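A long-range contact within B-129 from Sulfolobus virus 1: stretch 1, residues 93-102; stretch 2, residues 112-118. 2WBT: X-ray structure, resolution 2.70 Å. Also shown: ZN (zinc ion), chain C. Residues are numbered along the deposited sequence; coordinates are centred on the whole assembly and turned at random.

Stretch 1 93-102: HIRYTEHTKV
Stretch 2 112-118: STDSALD

A helix that has run its course often hands the chain to an irregular loop, and the start of a later helix can then pack against that segment; the contact between residues 93-102 and 112-118 of B-129 is a compact example. Stretch 1 is helical from His93 through Tyr96, in a helix that begins earlier in the chain, with phi/psi from -67/-47 at His93 to -112/-25 at Tyr96. Thr97 N donates to His93 O at 2.7 Å, and the chain then loosens, with Glu98 at -88/112, His99 at -118/7, Thr100 at -71/135, Lys101 at -101/-11 and Val102 at -98/138. Stretch 2 enters through Ser112 at -118/159 and turns helical from Thr113 onward, phi lying between -74 and -56 and psi between -21 and -54. Bonds from Leu117 N to Thr113 O (2.9 Å) and Asp118 N to Asp114 O (3.0 Å) carry the helix forward. Among CA atoms the closest pair is Lys101 CA and Thr113 CA, 4.9 Å apart.

Ser112, chi1 p, caps the helix: its OG accepts from Ser115 N at 3.2 Å, beside a weak bond from Ser115 N to Ser112 O at 3.3 Å, and also accepts from Ser115 OG at 2.7 Å.

Thr113, chi1 80° (p), has the largest area covered by the other stretch, 88 Å², with its CA-to-CB bond toward stretch 1. Its OG1 donates to Glu98 O at 3.2 Å, the one hydrogen bond between the stretches, satisfying a carbonyl that has left the helical pattern. Its CG2 lies 3.1 Å from Thr100 O and 3.2 Å from His99 C, so the methyl is closely packed against backbone. Thr113 CA also approaches Thr100 O at 3.5 Å in a CA-H...O contact. One turn on, Ala116 CB is 4.0 Å from both Thr100 O and Lys101 O; its small methyl sits over the loop backbone.

Lys101 (m, m, t, m) folds back so that NZ donates to His99 O at 2.6 Å. This brings NZ within 3.3 Å of Thr113 CG2, while CD lies 3.8 Å from Ser112 C.

At the helical end of stretch 1 the chemistry is apolar: Ile94 (m, t) and Leu117 (m, t) meet through Ile94 CG2 and Leu117 CD1 at 3.6 Å. The zinc ion ties His93 (chi1 t) to Glu98 (t, p), through His93 NE2 at 2.3 Å and Glu98 OE1 at 2.2 Å, with two further ligands elsewhere in the structure. The metal thus links the helix to the loop whose backbone receives Thr113.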

ATOM      1  N   HIS A  93      19.251  16.148  -6.564  1.00 24.59           N
ATOM      2  CA  HIS A  93      18.200  15.970  -7.572  1.00 25.29           C
ATOM      3  C   HIS A  93      16.955  16.763  -7.215  1.00 24.38           C
ATOM      4  O   HIS A  93      16.377  17.435  -8.068  1.00 23.86           O
ATOM      5  CB  HIS A  93      17.833  14.491  -7.727  1.00 26.43           C
ATOM      6  CG  HIS A  93      16.498  14.249  -8.379  1.00 29.10           C
ATOM      7  ND1 HIS A  93      16.316  14.282  -9.745  1.00 31.98           N
ATOM      8  CD2 HIS A  93      15.291  13.937  -7.848  1.00 32.00           C
ATOM      9  CE1 HIS A  93      15.052  14.014 -10.027  1.00 32.62           C
ATOM     10  NE2 HIS A  93      14.408  13.800  -8.893  1.00 32.60           N
ATOM     11  N   ILE A  94      16.536  16.663  -5.958  1.00 24.06           N
ATOM     12  CA  ILE A  94      15.341  17.364  -5.491  1.00 23.81           C
ATOM     13  C   ILE A  94      15.538  18.877  -5.536  1.00 23.65           C
ATOM     14  O   ILE A  94      14.643  19.610  -5.960  1.00 23.63           O
ATOM     15  CB  ILE A  94      14.945  16.925  -4.065  1.00 23.79           C
ATOM     16  CG1 ILE A  94      14.267  15.555  -4.108  1.00 23.75           C
ATOM     17  CG2 ILE A  94      14.001  17.935  -3.424  1.00 23.78           C
ATOM     18  CD1 ILE A  94      14.011  14.958  -2.740  1.00 23.73           C
ATOM     19  N   ARG A  95      16.710  19.334  -5.107  1.00 23.49           N
ATOM     20  CA  ARG A  95      17.009  20.765  -5.082  1.00 23.39           C
ATOM     21  C   ARG A  95      17.132  21.375  -6.481  1.00 23.38           C
ATOM     22  O   ARG A  95      16.603  22.460  -6.728  1.00 23.37           O
ATOM     23  CB  ARG A  95      18.286  21.041  -4.285  1.00 23.36           C
ATOM     24  CG  ARG A  95      18.669  22.509  -4.258  1.00 23.29           C
ATOM     25  CD  ARG A  95      19.643  22.825  -3.150  1.00 23.21           C
ATOM     26  NE  ARG A  95      20.019  24.236  -3.163  1.00 23.16           N
ATOM     27  CZ  ARG A  95      20.839  24.809  -2.285  1.00 23.13           C
ATOM     28  NH1 ARG A  95      21.389  24.099  -1.304  1.00 23.12           N
ATOM     29  NH2 ARG A  95      21.114  26.105  -2.390  1.00 23.12           N
ATOM     30  N   TYR A  96      17.820  20.682  -7.387  1.00 23.39           N
ATOM     31  CA  TYR A  96      18.166  21.256  -8.696  1.00 23.42           C
ATOM     32  C   TYR A  96      17.468  20.636  -9.913  1.00 23.55           C
ATOM     33  O   TYR A  96      17.322  21.306 -10.937  1.00 23.55           O
ATOM     34  CB  TYR A  96      19.682  21.198  -8.906  1.00 23.39           C
ATOM     35  CG  TYR A  96      20.468  22.020  -7.910  1.00 23.28           C
ATOM     36  CD1 TYR A  96      20.623  23.393  -8.081  1.00 23.19           C
ATOM     37  CD2 TYR A  96      21.054  21.427  -6.795  1.00 23.19           C
ATOM     38  CE1 TYR A  96      21.344  24.154  -7.167  1.00 23.15           C
ATOM     39  CE2 TYR A  96      21.776  22.178  -5.877  1.00 23.15           C
ATOM     40  CZ  TYR A  96      21.916  23.541  -6.068  1.00 23.14           C
ATOM     41  OH  TYR A  96      22.631  24.289  -5.161  1.00 23.12           O
ATOM     42  N   THR A  97      17.035  19.381  -9.811  1.00 23.72           N
ATOM     43  CA  THR A  97      16.599  18.616 -10.993  1.00 23.88           C
ATOM     44  C   THR A  97      15.113  18.216 -11.035  1.00 24.05           C
ATOM     45  O   THR A  97      14.578  17.961 -12.116  1.00 24.06           O
ATOM     46  CB  THR A  97      17.467  17.345 -11.165  1.00 23.87           C
ATOM     47  OG1 THR A  97      18.855  17.689 -11.058  1.00 23.87           O
ATOM     48  CG2 THR A  97      17.218  16.689 -12.520  1.00 23.87           C
ATOM     49  N   GLU A  98      14.448  18.166  -9.881  1.00 24.26           N
ATOM     50  CA  GLU A  98      13.046  17.736  -9.822  1.00 24.43           C
ATOM     51  C   GLU A  98      12.094  18.921 -10.029  1.00 24.57           C
ATOM     52  O   GLU A  98      12.004  19.802  -9.171  1.00 24.58           O
ATOM     53  CB  GLU A  98      12.759  17.038  -8.486  1.00 24.44           C
ATOM     54  CG  GLU A  98      11.323  16.545  -8.315  1.00 24.47           C
ATOM     55  CD  GLU A  98      10.806  15.803  -9.536  1.00 24.49           C
ATOM     56  OE1 GLU A  98      11.288  14.676  -9.801  1.00 24.50           O
ATOM     57  OE2 GLU A  98       9.925  16.351 -10.231  1.00 24.50           O
ATOM     58  N   HIS A  99      11.385  18.928 -11.159  1.00 24.72           N
ATOM     59  CA  HIS A  99      10.532  20.064 -11.550  1.00 24.84           C
ATOM     60  C   HIS A  99       9.033  19.759 -11.682  1.00 24.92           C
ATOM     61  O   HIS A  99       8.275  20.620 -12.132  1.00 24.94           O
ATOM     62  CB  HIS A  99      11.021  20.657 -12.876  1.00 24.85           C
ATOM     63  CG  HIS A  99      12.442  21.121 -12.843  1.00 24.88           C
ATOM     64  ND1 HIS A  99      12.886  22.098 -11.978  1.00 24.90           N
ATOM     65  CD2 HIS A  99      13.516  20.751 -13.577  1.00 24.90           C
ATOM     66  CE1 HIS A  99      14.176  22.303 -12.176  1.00 24.92           C
ATOM     67  NE2 HIS A  99      14.582  21.499 -13.141  1.00 24.91           N
ATOM     68  N   THR A 100       8.595  18.563 -11.296  1.00 25.02           N
ATOM     69  CA  THR A 100       7.174  18.207 -11.425  1.00 25.08           C
ATOM     70  C   THR A 100       6.299  18.974 -10.429  1.00 25.11           C
ATOM     71  O   THR A 100       6.642  19.096  -9.252  1.00 25.12           O
ATOM     72  CB  THR A 100       6.921  16.695 -11.244  1.00 25.08           C
ATOM     73  OG1 THR A 100       5.567  16.388 -11.607  1.00 25.09           O
ATOM     74  CG2 THR A 100       7.153  16.273  -9.809  1.00 25.09           C
ATOM     75  N   LYS A 101       5.172  19.488 -10.917  1.00 25.14           N
ATOM     76  CA  LYS A 101       4.202  20.194 -10.074  1.00 25.16           C
ATOM     77  C   LYS A 101       3.010  19.313  -9.710  1.00 25.12           C
ATOM     78  O   LYS A 101       2.209  19.687  -8.859  1.00 25.12           O
ATOM     79  CB  LYS A 101       3.682  21.450 -10.778  1.00 25.18           C
ATOM     80  CG  LYS A 101       4.754  22.350 -11.365  1.00 25.25           C
ATOM     81  CD  LYS A 101       5.546  23.072 -10.289  1.00 25.32           C
ATOM     82  CE  LYS A 101       6.645  23.930 -10.896  1.00 25.35           C
ATOM     83  NZ  LYS A 101       7.669  23.127 -11.616  1.00 25.36           N
ATOM     84  N   VAL A 102       2.883  18.159 -10.362  1.00 25.06           N
ATOM     85  CA  VAL A 102       1.758  17.257 -10.116  1.00 25.01           C
ATOM     86  C   VAL A 102       2.168  16.146  -9.157  1.00 24.95           C
ATOM     87  O   VAL A 102       3.263  15.589  -9.266  1.00 24.94           O
ATOM     88  CB  VAL A 102       1.238  16.615 -11.420  1.00 25.01           C
ATOM     89  CG1 VAL A 102      -0.108  15.953 -11.181  1.00 25.01           C
ATOM     90  CG2 VAL A 102       1.126  17.656 -12.525  1.00 25.01           C
ATOM     91  N   SER A 112       4.868  25.408  -6.842  1.00 24.83           N
ATOM     92  CA  SER A 112       6.248  24.940  -6.788  1.00 24.83           C
ATOM     93  C   SER A 112       6.281  23.428  -6.598  1.00 24.84           C
ATOM     94  O   SER A 112       5.306  22.831  -6.136  1.00 24.84           O
ATOM     95  CB  SER A 112       6.982  25.622  -5.631  1.00 24.82           C
ATOM     96  OG  SER A 112       6.325  25.386  -4.398  1.00 24.82           O
ATOM     97  N   THR A 113       7.406  22.813  -6.950  1.00 24.87           N
ATOM     98  CA  THR A 113       7.596  21.376  -6.732  1.00 24.90           C
ATOM     99  C   THR A 113       7.838  21.086  -5.246  1.00 24.93           C
ATOM    100  O   THR A 113       7.644  19.957  -4.792  1.00 24.93           O
ATOM    101  CB  THR A 113       8.750  20.796  -7.585  1.00 24.90           C
ATOM    102  OG1 THR A 113      10.013  21.079  -6.968  1.00 24.90           O
ATOM    103  CG2 THR A 113       8.729  21.377  -8.988  1.00 24.89           C
ATOM    104  N   ASP A 114       8.264  22.105  -4.499  1.00 24.97           N
ATOM    105  CA  ASP A 114       8.375  22.011  -3.039  1.00 25.00           C
ATOM    106  C   ASP A 114       6.996  21.916  -2.376  1.00 25.01           C
ATOM    107  O   ASP A 114       6.843  21.241  -1.358  1.00 25.01           O
ATOM    108  CB  ASP A 114       9.153  23.204  -2.473  1.00 25.00           C
ATOM    109  CG  ASP A 114      10.653  23.076  -2.678  1.00 25.02           C
ATOM    110  OD1 ASP A 114      11.244  23.960  -3.334  1.00 25.03           O
ATOM    111  OD2 ASP A 114      11.241  22.087  -2.189  1.00 25.03           O
ATOM    112  N   SER A 115       6.003  22.597  -2.948  1.00 25.03           N
ATOM    113  CA  SER A 115       4.612  22.467  -2.496  1.00 25.03           C
ATOM    114  C   SER A 115       4.063  21.085  -2.849  1.00 25.03           C
ATOM    115  O   SER A 115       3.259  20.519  -2.107  1.00 25.03           O
ATOM    116  CB  SER A 115       3.730  23.548  -3.122  1.00 25.03           C
ATOM    117  OG  SER A 115       4.231  24.843  -2.844  1.00 25.04           O
ATOM    118  N   ALA A 116       4.497  20.557  -3.992  1.00 25.02           N
ATOM    119  CA  ALA A 116       4.180  19.186  -4.392  1.00 25.02           C
ATOM    120  C   ALA A 116       4.802  18.170  -3.430  1.00 25.01           C
ATOM    121  O   ALA A 116       4.192  17.146  -3.125  1.00 25.00           O
ATOM    122  CB  ALA A 116       4.655  18.925  -5.814  1.00 25.02           C
ATOM    123  N   LEU A 117       6.017  18.460  -2.962  1.00 24.99           N
ATOM    124  CA  LEU A 117       6.703  17.607  -1.980  1.00 24.98           C
ATOM    125  C   LEU A 117       5.971  17.560  -0.643  1.00 24.97           C
ATOM    126  O   LEU A 117       5.669  16.478  -0.134  1.00 24.97           O
ATOM    127  CB  LEU A 117       8.146  18.077  -1.741  1.00 24.98           C
ATOM    128  CG  LEU A 117       9.231  17.634  -2.726  1.00 24.98           C
ATOM    129  CD1 LEU A 117      10.600  18.082  -2.236  1.00 24.98           C
ATOM    130  CD2 LEU A 117       9.212  16.127  -2.955  1.00 24.97           C
ATOM    131  N   ASP A 118       5.703  18.735  -0.077  1.00 24.95           N
ATOM    132  CA  ASP A 118       5.000  18.841   1.208  1.00 24.94           C
ATOM    133  C   ASP A 118       3.659  18.122   1.150  1.00 24.93           C
ATOM    134  O   ASP A 118       3.249  17.482   2.119  1.00 24.93           O
ATOM    135  CB  ASP A 118       4.759  20.304   1.598  1.00 24.95           C
ATOM    136  CG  ASP A 118       6.043  21.109   1.710  1.00 24.96           C
ATOM    137  OD1 ASP A 118       7.130  20.506   1.843  1.00 24.97           O
ATOM    138  OD2 ASP A 118       5.963  22.354   1.665  1.00 24.98           O
TER
HETATM  139 ZN    ZN C1130      12.209  13.129  -8.614  1.00 48.26          ZN